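Local coordinates for protein probable glutamine synthetase (Pseudomonas aeruginosa, PDB 4HPP) that belongs to the glutamine synthetase family and holds a magnesium ion and a glutamic acid in a pocket of its catalytic domain, at residues S122-V126 / L241-D245; T172-M176 / V188-P192; G246-Y251 / L325-L331; L262-A268 / I357-L363. One frame throughout, in Å; residues are numbered along the deposited sequence.

Contact 1: residues S122-V126 / L241-D245; sequences SGLQV and LQHAD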
loop_
_atom_site.group_PDB
_atom_site.type_symbol
_atom_site.label_atom_id
_atom_site.label_comp_id
_atom_site.label_asym_id
_atom_site.label_seq_id
_atom_site.Cartn_x
_atom_site.Cartn_y
_atom_site.Cartn_z
ATOM N N SER A 122 12.834 62.363 -14.655
ATOM C CA SER A 122 13.892 63.115 -13.984
ATOM C C SER A 122 15.223 62.353 -13.881
ATOM O O SER A 122 16.052 62.685 -13.042
ATOM C CB SER A 122 13.439 63.530 -12.590
ATOM O OG SER A 122 13.425 62.396 -11.765
ATOM N N GLY A 123 15.429 61.345 -14.730
ATOM C CA GLY A 123 16.746 60.671 -14.863
ATOM C C GLY A 123 17.153 59.510 -13.943
ATOM O O GLY A 123 18.311 59.089 -13.981
ATOM N N LEU A 124 16.210 58.982 -13.153
ATOM C CA LEU A 124 16.447 57.848 -12.233
ATOM C C LEU A 124 15.832 56.485 -12.697
ATOM O O LEU A 124 14.644 56.400 -13.018
ATOM C CB LEU A 124 15.924 58.216 -10.846
ATOM C CG LEU A 124 16.171 59.651 -10.402
ATOM C CD1 LEU A 124 15.655 59.875 -8.995
ATOM C CD2 LEU A 124 17.663 59.908 -10.447
ATOM N N GLN A 125 16.662 55.450 -12.760
ATOM C CA GLN A 125 16.234 54.070 -12.925
ATOM C C GLN A 125 15.976 53.521 -11.529
ATOM O O GLN A 125 16.721 53.826 -10.604
ATOM C CB GLN A 125 17.343 53.225 -13.531
ATOM C CG GLN A 125 18.132 53.901 -14.639
ATOM C CD GLN A 125 17.583 53.672 -16.041
ATOM O OE1 GLN A 125 16.574 54.272 -16.432
ATOM N NE2 GLN A 125 18.269 52.819 -16.822
ATOM N N VAL A 126 14.948 52.693 -11.368
ATOM C CA VAL A 126 14.723 52.046 -10.071
ATOM C C VAL A 126 15.084 50.583 -10.042
ATOM O O VAL A 126 14.575 49.784 -10.833
ATOM C CB VAL A 126 13.312 52.288 -9.542
ATOM C CG1 VAL A 126 13.151 51.606 -8.188
ATOM C CG2 VAL A 126 13.104 53.802 -9.410
ATOM N N LEU A 241 19.145 53.444 -6.538
ATOM C CA LEU A 241 18.700 54.426 -7.532
ATOM C C LEU A 241 19.874 54.731 -8.452
ATOM O O LEU A 241 20.945 55.041 -7.949
ATOM C CB LEU A 241 18.246 55.710 -6.820
ATOM C CG LEU A 241 16.816 55.788 -6.292
ATOM C CD1 LEU A 241 16.444 57.234 -5.964
ATOM C CD2 LEU A 241 15.846 55.219 -7.303
ATOM N N GLN A 242 19.698 54.640 -9.768
ATOM C CA GLN A 242 20.824 54.803 -10.724
ATOM C C GLN A 242 20.548 55.785 -11.849
ATOM O O GLN A 242 19.464 55.797 -12.431
ATOM C CB GLN A 242 21.211 53.489 -11.390
ATOM C CG GLN A 242 21.882 52.460 -10.508
ATOM C CD GLN A 242 21.872 51.088 -11.159
ATOM O OE1 GLN A 242 21.480 50.943 -12.330
ATOM N NE2 GLN A 242 22.315 50.073 -10.419
ATOM N N HIS A 243 21.556 56.584 -12.183
ATOM C CA HIS A 243 21.505 57.395 -13.391
ATOM C C HIS A 243 21.195 56.473 -14.549
ATOM O O HIS A 243 21.624 55.314 -14.541
ATOM C CB HIS A 243 22.812 58.160 -13.587
ATOM C CG HIS A 243 22.946 58.784 -14.949
ATOM N ND1 HIS A 243 23.989 58.530 -15.760
ATOM C CD2 HIS A 243 22.099 59.649 -15.648
ATOM C CE1 HIS A 243 23.827 59.204 -16.918
ATOM N NE2 HIS A 243 22.668 59.887 -16.845
ATOM N N ALA A 244 20.409 56.959 -15.516
ATOM C CA ALA A 244 19.998 56.173 -16.699
ATOM C C ALA A 244 21.208 55.563 -17.465
ATOM O O ALA A 244 21.357 55.771 -18.671
ATOM C CB ALA A 244 19.106 57.025 -17.616
ATOM N N ASP A 245 22.023 54.766 -16.761
ATOM C CA ASP A 245 23.458 54.646 -17.061
ATOM C C ASP A 245 24.190 53.558 -16.254
ATOM O O ASP A 245 25.209 53.012 -16.724
ATOM C CB ASP A 245 24.114 55.993 -16.716
ATOM C CG ASP A 245 25.463 56.197 -17.377
ATOM O OD1 ASP A 245 25.713 55.569 -18.424
ATOM O OD2 ASP A 245 26.257 57.014 -16.855
#
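Gln125 and Gln242 face each other as an antiparallel hydrogen-bonded pair, joining the start of strand 124-137 to the end of strand 235-243. Gln125 N gives a nearly straight bond to Gln242 O (2.8 Å, 173°) that lies in the carbonyl plane, and Gln242 N returns one to Gln125 O at 3.2 Å. Followed outward, the Gln125 side chain starts with CB beside the Gln242 carbonyl; CG comes within 3.2 Å of Gln242 O. There the chain bends (chi2 -91°), which brings the amide alongside Ala244: Gln125 CD lies 3.5 Å from Ala244 CA. Gln125 OE1 is 3.9 Å from Ala244 CB, and NE2 is 3.8 Å from Ala244 CA; across this contact both tip atoms meet carbon. On the other side of the strand pair, Leu241 and Val126 run side by side, Leu241 CD2 touching Val126 CG2 at 3.7 Å, while the second Leu241 branch, CD1, meets Leu124 CD1 at 4.1 Å. Tyr119 of helix 108-121 packs on all three apolar side chains. Gly123, at positive phi, is the C-prime residue of the Schellman motif ending that helix, and its carbonyl takes a weak bond from Ala244 N. The backbone bonds therefore set the register of the two strands, whereas the side chains divide into an apolar face against the helix and a glutamine-bearing face that adds van der Waals contact.

Contact 2: residues T172-M176 / V188-P192; sequences TEPEM and VTCRP
Strands 174-176 and 188-190 run antiparallel, their short axes 4.5 Å apart and at 123°, with a one-residue register shift between the Pro174-Cys190 and Met176-Thr189 pairs. Thr189 O takes the bond of Glu175 N at 2.9 Å and a weak one from Met176 N, and Thr189 N gives back to Met176 O at 3.1 Å. Arg191 N continues the ladder to Glu173 O at 3.1 Å. Beyond it the two side chains form a salt bridge: Arg191 NE and NH2, each 3.0 Å from Glu173 OE2, hold this one oxygen at the edge of the guanidinium. The carboxylate stands almost upright on that plane (87°). NE meets OE2 from above the carboxylate plane, while NH2 comes from the same face but nearer the plane, on the syn side. Glu173 OE1 pairs with Arg201 of helix 196-216, so the carboxylate is shared by two arginines. Glu175 OE2 lies against Arg191 CG at 3.4 Å. With SG beside the backbone N (chi1 -65°), Cys190 sets its sulfur 3.6 Å from Pro174 CA. Glu175 and Met176 opposite Thr189 make a classic beta bulge in the hairpin of strands 174-179 and 185-194, whose turn end holds the magnesium ligands Glu180 and Glu187.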
loop_
_atom_site.group_PDB
_atom_site.type_symbol
_atom_site.label_atom_id
_atom_site.label_comp_id
_atom_site.label_asym_id
_atom_site.label_seq_id
_atom_site.Cartn_x
_atom_site.Cartn_y
_atom_site.Cartn_z
ATOM N N THR A 172 13.460 34.268 -12.520
ATOM C CA THR A 172 13.615 35.130 -11.325
ATOM C C THR A 172 15.123 35.394 -10.958
ATOM O O THR A 172 15.456 36.257 -10.135
ATOM C CB THR A 172 12.811 34.639 -10.089
ATOM O OG1 THR A 172 13.214 33.295 -9.745
ATOM C CG2 THR A 172 11.364 34.652 -10.371
ATOM N N GLU A 173 16.041 34.677 -11.570
ATOM C CA GLU A 173 17.440 34.736 -11.078
ATOM C C GLU A 173 17.580 34.408 -9.570
ATOM O O GLU A 173 18.144 35.171 -8.772
ATOM C CB GLU A 173 18.065 36.076 -11.426
ATOM C CG GLU A 173 18.019 36.377 -12.931
ATOM C CD GLU A 173 18.564 37.745 -13.258
ATOM O OE1 GLU A 173 17.918 38.773 -12.851
ATOM O OE2 GLU A 173 19.641 37.794 -13.910
ATOM N N PRO A 174 17.080 33.242 -9.161
ATOM C CA PRO A 174 17.313 32.893 -7.767
ATOM C C PRO A 174 18.825 33.055 -7.421
ATOM O O PRO A 174 19.684 32.872 -8.276
ATOM C CB PRO A 174 16.875 31.434 -7.721
ATOM C CG PRO A 174 17.052 30.934 -9.142
ATOM C CD PRO A 174 16.649 32.095 -9.971
ATOM N N GLU A 175 19.165 33.389 -6.195
ATOM C CA GLU A 175 20.568 33.486 -5.860
ATOM C C GLU A 175 20.960 32.905 -4.469
ATOM O O GLU A 175 22.055 32.399 -4.325
ATOM C CB GLU A 175 21.031 34.945 -6.029
ATOM C CG GLU A 175 21.539 35.665 -4.776
ATOM C CD GLU A 175 21.681 37.185 -4.977
ATOM O OE1 GLU A 175 21.202 37.991 -4.117
ATOM O OE2 GLU A 175 22.255 37.568 -6.019
ATOM N N MET A 176 20.072 32.966 -3.459
ATOM C CA MET A 176 20.367 32.472 -2.115
ATOM C C MET A 176 19.161 31.663 -1.620
ATOM O O MET A 176 18.035 32.055 -1.872
ATOM C CB MET A 176 20.593 33.659 -1.213
ATOM C CG MET A 176 21.795 33.638 -0.301
ATOM S SD MET A 176 23.399 33.489 -1.121
ATOM C CE MET A 176 24.153 32.563 0.207
ATOM N N VAL A 188 14.302 32.696 0.397
ATOM C CA VAL A 188 14.938 32.732 -0.894
ATOM C C VAL A 188 15.063 34.196 -1.391
ATOM O O VAL A 188 14.156 35.012 -1.197
ATOM C CB VAL A 188 14.260 31.791 -1.891
ATOM C CG1 VAL A 188 12.771 32.104 -2.035
ATOM C CG2 VAL A 188 14.975 31.863 -3.239
ATOM N N THR A 189 16.226 34.523 -1.954
ATOM C CA THR A 189 16.509 35.861 -2.424
ATOM C C THR A 189 16.889 35.706 -3.901
ATOM O O THR A 189 17.337 34.627 -4.380
ATOM C CB THR A 189 17.672 36.541 -1.660
ATOM O OG1 THR A 189 18.822 35.729 -1.775
ATOM C CG2 THR A 189 17.442 36.719 -0.178
ATOM N N CYS A 190 16.697 36.789 -4.629
ATOM C CA CYS A 190 17.010 36.812 -6.031
ATOM C C CYS A 190 17.773 38.066 -6.387
ATOM O O CYS A 190 17.880 39.007 -5.584
ATOM C CB CYS A 190 15.733 36.767 -6.846
ATOM S SG CYS A 190 14.820 35.231 -6.662
ATOM N N ARG A 191 18.273 38.082 -7.624
ATOM C CA ARG A 191 19.018 39.199 -8.125
ATOM C C ARG A 191 18.073 40.401 -8.312
ATOM O O ARG A 191 16.927 40.242 -8.654
ATOM C CB ARG A 191 19.706 38.747 -9.410
ATOM C CG ARG A 191 20.936 37.856 -9.127
ATOM C CD ARG A 191 21.741 37.450 -10.363
ATOM N NE ARG A 191 21.361 38.251 -11.545
ATOM C CZ ARG A 191 21.651 39.549 -11.754
ATOM N NH1 ARG A 191 22.360 40.250 -10.851
ATOM N NH2 ARG A 191 21.214 40.154 -12.878
ATOM N N PRO A 192 18.546 41.625 -8.112
ATOM C CA PRO A 192 17.629 42.783 -8.320
ATOM C C PRO A 192 17.075 42.902 -9.766
ATOM O O PRO A 192 17.668 42.348 -10.689
ATOM C CB PRO A 192 18.553 43.972 -8.066
ATOM C CG PRO A 192 19.878 43.416 -7.574
ATOM C CD PRO A 192 19.967 42.025 -8.091
#

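Contact 3: residues G246-Y251 / L325-L331; sequences GSPLLY and LGKQYNL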
loop_
_atom_site.group_PDB
_atom_site.type_symbol
_atom_site.label_atom_id
_atom_site.label_comp_id
_atom_site.label_asym_id
_atom_site.label_seq_id
_atom_site.Cartn_x
_atom_site.Cartn_y
_atom_site.Cartn_z
ATOM N N GLY A 246 23.699 53.296 -15.032
ATOM C CA GLY A 246 24.311 52.338 -14.085
ATOM C C GLY A 246 25.102 53.004 -12.962
ATOM O O GLY A 246 25.518 52.345 -11.994
ATOM N N SER A 247 25.304 54.314 -13.116
ATOM C CA SER A 247 25.957 55.164 -12.139
ATOM C C SER A 247 25.100 55.272 -10.853
ATOM O O SER A 247 24.003 55.826 -10.872
ATOM C CB SER A 247 26.203 56.537 -12.779
ATOM O OG SER A 247 26.971 57.397 -11.958
ATOM N N PRO A 248 25.602 54.728 -9.728
ATOM C CA PRO A 248 24.812 54.704 -8.490
ATOM C C PRO A 248 24.706 56.110 -7.932
ATOM O O PRO A 248 25.703 56.780 -7.800
ATOM C CB PRO A 248 25.665 53.830 -7.566
ATOM C CG PRO A 248 27.080 54.128 -8.014
ATOM C CD PRO A 248 26.969 54.199 -9.517
ATOM N N LEU A 249 23.505 56.560 -7.639
ATOM C CA LEU A 249 23.265 57.951 -7.274
ATOM C C LEU A 249 22.854 58.050 -5.811
ATOM O O LEU A 249 22.643 59.147 -5.282
ATOM C CB LEU A 249 22.183 58.571 -8.174
ATOM C CG LEU A 249 22.391 58.788 -9.688
ATOM C CD1 LEU A 249 21.050 58.906 -10.409
ATOM C CD2 LEU A 249 23.247 60.012 -10.003
ATOM N N LEU A 250 22.747 56.903 -5.155
ATOM C CA LEU A 250 22.470 56.888 -3.741
ATOM C C LEU A 250 23.766 57.079 -2.982
ATOM O O LEU A 250 23.754 57.508 -1.824
ATOM C CB LEU A 250 21.877 55.543 -3.333
ATOM C CG LEU A 250 20.355 55.430 -3.294
ATOM C CD1 LEU A 250 19.943 54.236 -2.452
ATOM C CD2 LEU A 250 19.710 56.698 -2.737
ATOM N N TYR A 251 24.885 56.735 -3.619
ATOM C CA TYR A 251 26.126 56.529 -2.867
ATOM C C TYR A 251 27.325 57.428 -3.209
ATOM O O TYR A 251 27.660 57.636 -4.377
ATOM C CB TYR A 251 26.476 55.047 -2.882
ATOM C CG TYR A 251 27.940 54.670 -2.875
ATOM C CD1 TYR A 251 28.691 54.676 -4.059
ATOM C CD2 TYR A 251 28.560 54.231 -1.696
ATOM C CE1 TYR A 251 30.029 54.301 -4.058
ATOM C CE2 TYR A 251 29.892 53.851 -1.680
ATOM C CZ TYR A 251 30.615 53.887 -2.869
ATOM O OH TYR A 251 31.932 53.516 -2.870
ATOM N N LEU A 325 32.346 48.178 -5.431
ATOM C CA LEU A 325 31.614 48.872 -4.357
ATOM C C LEU A 325 30.641 49.961 -4.877
ATOM O O LEU A 325 30.987 50.746 -5.763
ATOM C CB LEU A 325 32.611 49.479 -3.323
ATOM C CG LEU A 325 33.540 48.658 -2.390
ATOM C CD1 LEU A 325 34.751 48.070 -3.107
ATOM C CD2 LEU A 325 34.025 49.497 -1.212
ATOM N N GLY A 326 29.429 50.020 -4.329
ATOM C CA GLY A 326 28.520 51.087 -4.709
ATOM C C GLY A 326 27.396 50.660 -5.611
ATOM O O GLY A 326 26.251 51.039 -5.390
ATOM N N LYS A 327 27.712 49.884 -6.639
ATOM C CA LYS A 327 26.683 49.141 -7.390
ATOM C C LYS A 327 25.848 48.280 -6.422
ATOM O O LYS A 327 24.658 48.059 -6.642
ATOM C CB LYS A 327 27.301 48.260 -8.509
ATOM C CG LYS A 327 27.573 48.953 -9.860
ATOM C CD LYS A 327 26.338 49.616 -10.494
ATOM C CE LYS A 327 26.115 49.240 -11.967
ATOM N NZ LYS A 327 27.119 49.765 -12.946
ATOM N N GLN A 328 26.476 47.818 -5.342
ATOM C CA GLN A 328 25.817 46.942 -4.370
ATOM C C GLN A 328 25.275 47.741 -3.180
ATOM O O GLN A 328 24.667 47.182 -2.265
ATOM C CB GLN A 328 26.772 45.833 -3.899
ATOM C CG GLN A 328 28.195 46.323 -3.687
ATOM C CD GLN A 328 28.960 45.579 -2.612
ATOM O OE1 GLN A 328 28.471 45.427 -1.490
ATOM N NE2 GLN A 328 30.195 45.161 -2.930
ATOM N N TYR A 329 25.497 49.053 -3.201
ATOM C CA TYR A 329 24.996 49.943 -2.165
ATOM C C TYR A 329 23.515 50.215 -2.381
ATOM O O TYR A 329 23.061 50.586 -3.490
ATOM C CB TYR A 329 25.754 51.250 -2.197
ATOM C CG TYR A 329 25.400 52.182 -1.075
ATOM C CD1 TYR A 329 26.172 52.217 0.106
ATOM C CD2 TYR A 329 24.307 53.055 -1.199
ATOM C CE1 TYR A 329 25.861 53.098 1.133
ATOM C CE2 TYR A 329 23.985 53.934 -0.184
ATOM C CZ TYR A 329 24.758 53.953 0.975
ATOM O OH TYR A 329 24.395 54.835 1.950
ATOM N N ASN A 330 22.760 50.025 -1.310
ATOM C CA ASN A 330 21.347 50.165 -1.410
ATOM C C ASN A 330 20.750 50.463 -0.050
ATOM O O ASN A 330 21.471 50.472 0.966
ATOM C CB ASN A 330 20.718 48.914 -2.078
ATOM C CG ASN A 330 20.672 47.703 -1.157
ATOM O OD1 ASN A 330 19.876 47.645 -0.192
ATOM N ND2 ASN A 330 21.504 46.717 -1.459
ATOM N N LEU A 331 19.443 50.708 -0.057
ATOM C CA LEU A 331 18.666 50.893 1.149
ATOM C C LEU A 331 17.503 49.902 1.251
ATOM O O LEU A 331 16.657 49.750 0.345
ATOM C CB LEU A 331 18.152 52.339 1.215
ATOM C CG LEU A 331 19.210 53.442 1.442
ATOM C CD1 LEU A 331 18.994 54.618 0.511
ATOM C CD2 LEU A 331 19.095 53.900 2.873
#
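Gly246 opens the contact with its carbonyl: the chain of Lys327 bends repeatedly, and Lys327 NZ makes a weak bond to Gly246 O at 3.2 Å. Pro248 follows, its CB resting 3.6 Å from Gly326 O. Leu250 then lays its CB beside the Tyr329 ring, 4.1 Å from CD2; its branched end lies toward Leu331, though the exact methyl contact is doubtful. Tyr251 carries two CH-pi contacts in opposite roles. Its own ring receives Gly326 CA over one face, 3.8 Å from the centroid and 18° off the normal, while its CB sits over a face of Tyr329, 3.7 Å from that ring's centroid. The two rings meet obliquely, with centroids 5.2 Å apart and planes at 43°. With CG anti to the backbone N (chi1 -174°), the Tyr329 ring is turned toward Leu250 and Tyr251, and its hydroxyl bonds weakly to Asn257 O. Gly326, at positive phi, has no CB to push against the Tyr251 ring. The loop 246-251 follows strand 235-243, to which Leu249 bonds back at Leu241, and leads toward helix 261-281; the other segment runs into strand 330-336, the neighbour of 235-243, with Tyr329 and Leu331 packing on Ile314 of strand 312-315.

Contact 4: residues L262-A268 / I357-L363; sequences LGEHWAA and IERRLPL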
loop_
_atom_site.group_PDB
_atom_site.type_symbol
_atom_site.label_atom_id
_atom_site.label_comp_id
_atom_site.label_asym_id
_atom_site.label_seq_id
_atom_site.Cartn_x
_atom_site.Cartn_y
_atom_site.Cartn_z
ATOM N N LEU A 262 21.226 63.564 -2.712
ATOM C CA LEU A 262 20.095 62.831 -3.291
ATOM C C LEU A 262 19.585 61.701 -2.335
ATOM O O LEU A 262 18.438 61.717 -1.858
ATOM C CB LEU A 262 20.443 62.267 -4.683
ATOM C CG LEU A 262 19.337 61.405 -5.338
ATOM C CD1 LEU A 262 18.091 62.205 -5.683
ATOM C CD2 LEU A 262 19.834 60.686 -6.581
ATOM N N GLY A 263 20.463 60.747 -2.047
ATOM C CA GLY A 263 20.162 59.707 -1.100
ATOM C C GLY A 263 19.426 60.189 0.118
ATOM O O GLY A 263 18.318 59.724 0.390
ATOM N N GLU A 264 20.025 61.123 0.852
ATOM C CA GLU A 264 19.400 61.627 2.080
ATOM C C GLU A 264 18.007 62.222 1.836
ATOM O O GLU A 264 17.125 62.055 2.659
ATOM C CB GLU A 264 20.276 62.667 2.769
ATOM C CG GLU A 264 21.751 62.563 2.437
ATOM C CD GLU A 264 22.625 63.422 3.340
ATOM O OE1 GLU A 264 23.847 63.118 3.433
ATOM O OE2 GLU A 264 22.096 64.386 3.963
ATOM N N HIS A 265 17.799 62.918 0.723
ATOM C CA HIS A 265 16.460 63.425 0.432
ATOM C C HIS A 265 15.496 62.260 0.277
ATOM O O HIS A 265 14.451 62.178 0.957
ATOM C CB HIS A 265 16.451 64.336 -0.804
ATOM C CG HIS A 265 17.258 65.627 -0.643
ATOM N ND1 HIS A 265 17.112 66.459 0.425
ATOM C CD2 HIS A 265 18.218 66.228 -1.482
ATOM C CE1 HIS A 265 17.960 67.512 0.288
ATOM N NE2 HIS A 265 18.632 67.365 -0.876
ATOM N N TRP A 266 15.863 61.320 -0.586
ATOM C CA TRP A 266 15.070 60.117 -0.781
ATOM C C TRP A 266 14.683 59.394 0.518
ATOM O O TRP A 266 13.486 59.185 0.818
ATOM C CB TRP A 266 15.768 59.200 -1.765
ATOM C CG TRP A 266 14.823 58.146 -2.248
ATOM C CD1 TRP A 266 13.951 58.226 -3.320
ATOM C CD2 TRP A 266 14.582 56.804 -1.649
ATOM N NE1 TRP A 266 13.233 57.061 -3.441
ATOM C CE2 TRP A 266 13.553 56.174 -2.472
ATOM C CE3 TRP A 266 15.131 56.083 -0.571
ATOM C CZ2 TRP A 266 13.083 54.875 -2.215
ATOM C CZ3 TRP A 266 14.652 54.779 -0.314
ATOM C CH2 TRP A 266 13.639 54.189 -1.116
ATOM N N ALA A 267 15.685 59.022 1.311
ATOM C CA ALA A 267 15.442 58.390 2.604
ATOM C C ALA A 267 14.553 59.234 3.523
ATOM O O ALA A 267 13.729 58.685 4.302
ATOM C CB ALA A 267 16.758 58.069 3.289
ATOM N N ALA A 268 14.703 60.554 3.431
ATOM C CA ALA A 268 13.946 61.459 4.312
ATOM C C ALA A 268 12.420 61.443 4.025
ATOM O O ALA A 268 11.563 61.422 4.955
ATOM C CB ALA A 268 14.516 62.857 4.215
ATOM N N ILE A 357 12.693 63.756 -2.334
ATOM C CA ILE A 357 13.617 64.390 -3.254
ATOM C C ILE A 357 13.114 65.720 -3.795
ATOM O O ILE A 357 13.871 66.682 -3.843
ATOM C CB ILE A 357 13.923 63.436 -4.423
ATOM C CG1 ILE A 357 14.675 62.199 -3.886
ATOM C CG2 ILE A 357 14.650 64.173 -5.553
ATOM C CD1 ILE A 357 14.720 61.030 -4.839
ATOM N N GLU A 358 11.841 65.750 -4.199
ATOM C CA GLU A 358 11.139 66.938 -4.755
ATOM C C GLU A 358 11.107 68.177 -3.838
ATOM O O GLU A 358 11.178 69.308 -4.315
ATOM C CB GLU A 358 9.696 66.563 -5.177
ATOM C CG GLU A 358 9.664 65.554 -6.327
ATOM C CD GLU A 358 8.277 65.185 -6.869
ATOM O OE1 GLU A 358 7.225 65.313 -6.165
ATOM O OE2 GLU A 358 8.275 64.753 -8.053
ATOM N N ARG A 359 10.977 67.946 -2.536
ATOM C CA ARG A 359 10.923 69.005 -1.518
ATOM C C ARG A 359 12.232 69.125 -0.722
ATOM O O ARG A 359 12.246 69.675 0.380
ATOM C CB ARG A 359 9.737 68.742 -0.581
ATOM C CG ARG A 359 8.493 68.573 -1.419
ATOM C CD ARG A 359 7.246 68.163 -0.666
ATOM N NE ARG A 359 6.199 67.941 -1.673
ATOM C CZ ARG A 359 4.883 67.877 -1.452
ATOM N NH1 ARG A 359 4.351 67.988 -0.216
ATOM N NH2 ARG A 359 4.089 67.704 -2.505
ATOM N N ARG A 360 13.309 68.591 -1.303
ATOM C CA ARG A 360 14.619 68.498 -0.677
ATOM C C ARG A 360 14.531 68.471 0.848
ATOM O O ARG A 360 15.075 69.317 1.526
ATOM C CB ARG A 360 15.543 69.612 -1.190
ATOM C CG ARG A 360 15.856 69.532 -2.686
ATOM C CD ARG A 360 16.081 70.914 -3.327
ATOM N NE ARG A 360 14.969 71.810 -3.044
ATOM C CZ ARG A 360 14.024 72.154 -3.909
ATOM N NH1 ARG A 360 14.061 71.724 -5.174
ATOM N NH2 ARG A 360 13.045 72.962 -3.495
ATOM N N LEU A 361 13.793 67.488 1.342
ATOM C CA LEU A 361 13.582 67.176 2.744
ATOM C C LEU A 361 14.881 66.806 3.482
ATOM O O LEU A 361 15.659 65.961 3.034
ATOM C CB LEU A 361 12.563 66.032 2.845
ATOM C CG LEU A 361 11.189 66.248 3.501
ATOM C CD1 LEU A 361 10.551 67.581 3.165
ATOM C CD2 LEU A 361 10.246 65.107 3.140
ATOM N N PRO A 362 15.127 67.464 4.622
ATOM C CA PRO A 362 16.412 67.207 5.283
ATOM C C PRO A 362 16.309 65.961 6.163
ATOM O O PRO A 362 15.215 65.623 6.575
ATOM C CB PRO A 362 16.604 68.470 6.150
ATOM C CG PRO A 362 15.201 69.029 6.389
ATOM C CD PRO A 362 14.275 68.454 5.346
ATOM N N LEU A 363 17.435 65.334 6.508
ATOM C CA LEU A 363 17.431 64.081 7.252
ATOM C C LEU A 363 17.763 64.195 8.728
ATOM O O LEU A 363 18.923 64.053 9.086
ATOM C CB LEU A 363 18.475 63.150 6.634
ATOM C CG LEU A 363 18.057 61.713 6.295
ATOM C CD1 LEU A 363 19.321 60.876 6.200
ATOM C CD2 LEU A 363 17.014 61.089 7.256
#
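Segment 262-268 of helix 261-281 packs against the last turn of helix 342-358 and the chain leaving it, with His265 CA 4.8 Å from Ile357 CA. Helical angles are lost at Arg359, and Arg360 takes positive phi, turning the chain back over His265. The imidazole is held in two ways: ND1 donates to Leu361 O at 3.0 Å (164°), the acceptor lying close to the ring plane, and Arg360 CA sits over one ring face, 3.7 Å from the centroid. ND1 lies above the plane of the Leu361 carbonyl, 52° out of it, off the lone pairs. Arg360 CB adds a contact to His265 CE1 at 3.5 Å. Ile357, with CG1 beside the backbone N (chi1 -65°), sends CD1 to the edge of the Trp266 ring, 3.3 Å from CD1 of the indole, and against Leu262 CD1 at 3.7 Å. Further on, Ala268 CB meets Leu361 CB at 4.0 Å, and Leu363 CD1 touches Glu264 CB at 4.0 Å. The Glu264 carboxylate pairs with Arg255. Trp266 joins this surface contact to the interior: its indole packs on Leu239 and Leu241 of strand 235-243, and its NE1 bonds to the hydroxyl of Tyr119 on helix 108-121.

All four contacts lie in the catalytic domain; contacts 1, 2 and 3 are partly buried, contact 4 is a surface contact. Contacts 1 and 2 pair strands of one sheet through backbone bonds: contact 1 keeps a regular register, whereas contact 2 contains a bulge, adds a salt bridge and has Thr189 about 7 Å from the magnesium ion, against about 13 Å for Asn330 of contact 3 (side chain to ion). Contact 3 joins a loop to the approach and first residues of strand 330-336 by rings and CH-pi contacts, and its Leu249 packs on Leu124 of contact 1. Contact 4 joins helix 261-281 to the end of helix 342-358 and the chain leaving it; contact 2 stands about 29 Å away, centre to centre.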